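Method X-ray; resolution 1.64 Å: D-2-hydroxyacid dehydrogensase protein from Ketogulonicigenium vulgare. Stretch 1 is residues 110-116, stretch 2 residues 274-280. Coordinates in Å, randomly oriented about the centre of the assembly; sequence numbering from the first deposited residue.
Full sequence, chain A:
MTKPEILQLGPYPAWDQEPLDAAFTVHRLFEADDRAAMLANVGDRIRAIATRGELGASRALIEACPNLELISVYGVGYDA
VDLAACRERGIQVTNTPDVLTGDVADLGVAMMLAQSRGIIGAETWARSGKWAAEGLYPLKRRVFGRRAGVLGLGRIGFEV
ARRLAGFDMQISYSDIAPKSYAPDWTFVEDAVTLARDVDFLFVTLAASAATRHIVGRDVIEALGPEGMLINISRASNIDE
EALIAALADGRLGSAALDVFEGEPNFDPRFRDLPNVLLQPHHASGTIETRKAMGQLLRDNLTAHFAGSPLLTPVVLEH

Stretch 1, residues 110-116: AMMLAQS
Stretch 2, residues 274-280: PNVLLQP

Residues 110-116 form a helix that begins earlier in the chain. Residues 276-278 form a short strand, flanked by Pro274 and Asn275 before it and Gln279 and Pro280 after it. The helix and strand axes approach to 9.0 Å, and their N-to-C directions differ by 134°. In register, Gln115 lies nearest Leu277, with their CA atoms 6.3 Å apart. The contact buries 285 Å² in all.

Leu277 covers the most surface. Its phi/psi is -93/120, and its CA-to-CB bond points toward the helix, while those of Val276 and Leu278 point away, as strand alternation requires. With chi1 t and chi2 p, Leu277 CD2 lies 4.0 Å from Met111 CB and 4.3 Å from Ala114 CB. Leu277 CD2 is also 3.8 Å from Met111 O, which accepts the helical bond from Gln115 N at 3.0 Å. The methyl of Ala114 adds a small apolar surface beside Leu277 CD2.

The CA-to-CB bond of Gln115 points toward the strand; chi1 is t, chi2 p and chi3 33°. Its OE1 is 3.3 Å from Leu277 CB, a packing contact. Its NE2 donates to a water at 3.1 Å, and that water donates to Pro274 O, also at 3.1 Å. The amide thus reaches the loop through water; no direct hydrogen bond joins the stretches.

Met111, one helical turn before Gln115, is buried with phi/psi -65/-44. Its rotamer is m, t, p, which brings SD to 4.0 Å from Gln279 CG. The long side chain of Met111 reaches past the strand to touch Gln279. Gln279 has chi1 m, chi2 m and chi3 -83°. Its NE2 turns back to donate to Leu278 O at 2.8 Å, leaving the aliphatic CG to meet the sulfur.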

# COMPACT_ATOMS: atom_id res chain seq x y z
N ALA A 110 8.48 12.27 -0.05
CA ALA A 110 7.84 13.58 -0.08
C ALA A 110 7.23 13.93 1.27
O ALA A 110 7.29 15.07 1.71
CB ALA A 110 6.79 13.63 -1.14
N MET A 111 6.63 12.93 1.91
CA MET A 111 6.02 13.10 3.22
C MET A 111 7.04 13.44 4.30
O MET A 111 6.81 14.31 5.14
CB MET A 111 5.24 11.85 3.60
CG MET A 111 3.93 11.70 2.80
SD MET A 111 3.17 10.07 2.89
CE MET A 111 2.78 9.93 4.65
N MET A 112 8.17 12.74 4.30
CA MET A 112 9.26 13.06 5.23
C MET A 112 9.69 14.51 5.07
O MET A 112 9.80 15.25 6.05
CB MET A 112 10.47 12.15 5.00
CG MET A 112 11.72 12.63 5.73
SD MET A 112 13.23 11.73 5.32
CE MET A 112 13.36 12.15 3.59
N LEU A 113 9.89 14.93 3.82
CA LEU A 113 10.33 16.29 3.55
C LEU A 113 9.28 17.31 3.99
O LEU A 113 9.60 18.31 4.63
CB LEU A 113 10.63 16.47 2.06
CG LEU A 113 11.92 15.80 1.57
CD1 LEU A 113 11.82 15.59 0.07
CD2 LEU A 113 13.10 16.68 1.92
N ALA A 114 8.02 17.04 3.66
CA ALA A 114 6.93 17.95 4.00
C ALA A 114 6.77 18.13 5.51
O ALA A 114 6.56 19.24 5.98
CB ALA A 114 5.63 17.50 3.37
N GLN A 115 6.87 17.04 6.26
CA GLN A 115 6.75 17.13 7.71
C GLN A 115 7.97 17.79 8.32
O GLN A 115 7.85 18.69 9.15
CB GLN A 115 6.52 15.74 8.31
CG GLN A 115 6.28 15.77 9.82
CD GLN A 115 5.11 16.65 10.22
OE1 GLN A 115 4.12 16.76 9.49
NE2 GLN A 115 5.22 17.28 11.38
N SER A 116 9.16 17.36 7.90
CA SER A 116 10.38 17.91 8.47
C SER A 116 10.51 19.42 8.23
O SER A 116 10.93 20.16 9.12
CB SER A 116 11.61 17.18 7.95
OG SER A 116 12.71 17.42 8.81
N PRO A 274 -0.38 17.92 17.00
CA PRO A 274 0.25 19.01 16.26
C PRO A 274 1.43 18.56 15.40
O PRO A 274 2.01 19.38 14.68
CB PRO A 274 0.75 19.93 17.37
CG PRO A 274 1.08 19.00 18.49
CD PRO A 274 0.07 17.87 18.41
N ASN A 275 1.78 17.28 15.48
CA ASN A 275 2.98 16.76 14.84
C ASN A 275 2.70 15.57 13.92
O ASN A 275 3.50 14.63 13.83
CB ASN A 275 3.97 16.33 15.92
CG ASN A 275 3.32 15.47 16.98
OD1 ASN A 275 2.09 15.34 17.03
ND2 ASN A 275 4.13 14.87 17.85
N VAL A 276 1.56 15.61 13.24
CA VAL A 276 1.15 14.52 12.38
C VAL A 276 0.74 15.03 11.00
O VAL A 276 -0.13 15.89 10.88
CB VAL A 276 -0.03 13.73 12.98
CG1 VAL A 276 -0.51 12.68 12.00
CG2 VAL A 276 0.36 13.06 14.27
N LEU A 277 1.39 14.50 9.97
CA LEU A 277 0.98 14.74 8.59
C LEU A 277 0.03 13.64 8.13
O LEU A 277 0.40 12.47 8.12
CB LEU A 277 2.20 14.77 7.66
CG LEU A 277 1.87 15.04 6.19
CD1 LEU A 277 1.51 16.48 6.06
CD2 LEU A 277 3.05 14.68 5.28
N LEU A 278 -1.20 14.01 7.76
CA LEU A 278 -2.18 13.04 7.30
C LEU A 278 -2.23 12.99 5.77
O LEU A 278 -2.27 14.03 5.12
CB LEU A 278 -3.56 13.43 7.83
CG LEU A 278 -3.73 13.61 9.34
CD1 LEU A 278 -5.07 14.30 9.62
CD2 LEU A 278 -3.65 12.27 10.04
N GLN A 279 -2.26 11.79 5.20
CA GLN A 279 -2.52 11.60 3.76
C GLN A 279 -3.55 10.50 3.54
O GLN A 279 -3.55 9.48 4.24
CB GLN A 279 -1.22 11.28 3.01
CG GLN A 279 -0.16 12.36 3.09
CD GLN A 279 -0.41 13.53 2.14
OE1 GLN A 279 -0.07 13.47 0.95
NE2 GLN A 279 -0.99 14.61 2.66
N PRO A 280 -4.45 10.68 2.55
CA PRO A 280 -5.60 9.77 2.38
C PRO A 280 -5.31 8.49 1.59
O PRO A 280 -5.98 8.21 0.59
CB PRO A 280 -6.61 10.65 1.64
CG PRO A 280 -5.74 11.52 0.77
CD PRO A 280 -4.53 11.84 1.65
O HOH W 1 3.02 19.40 11.72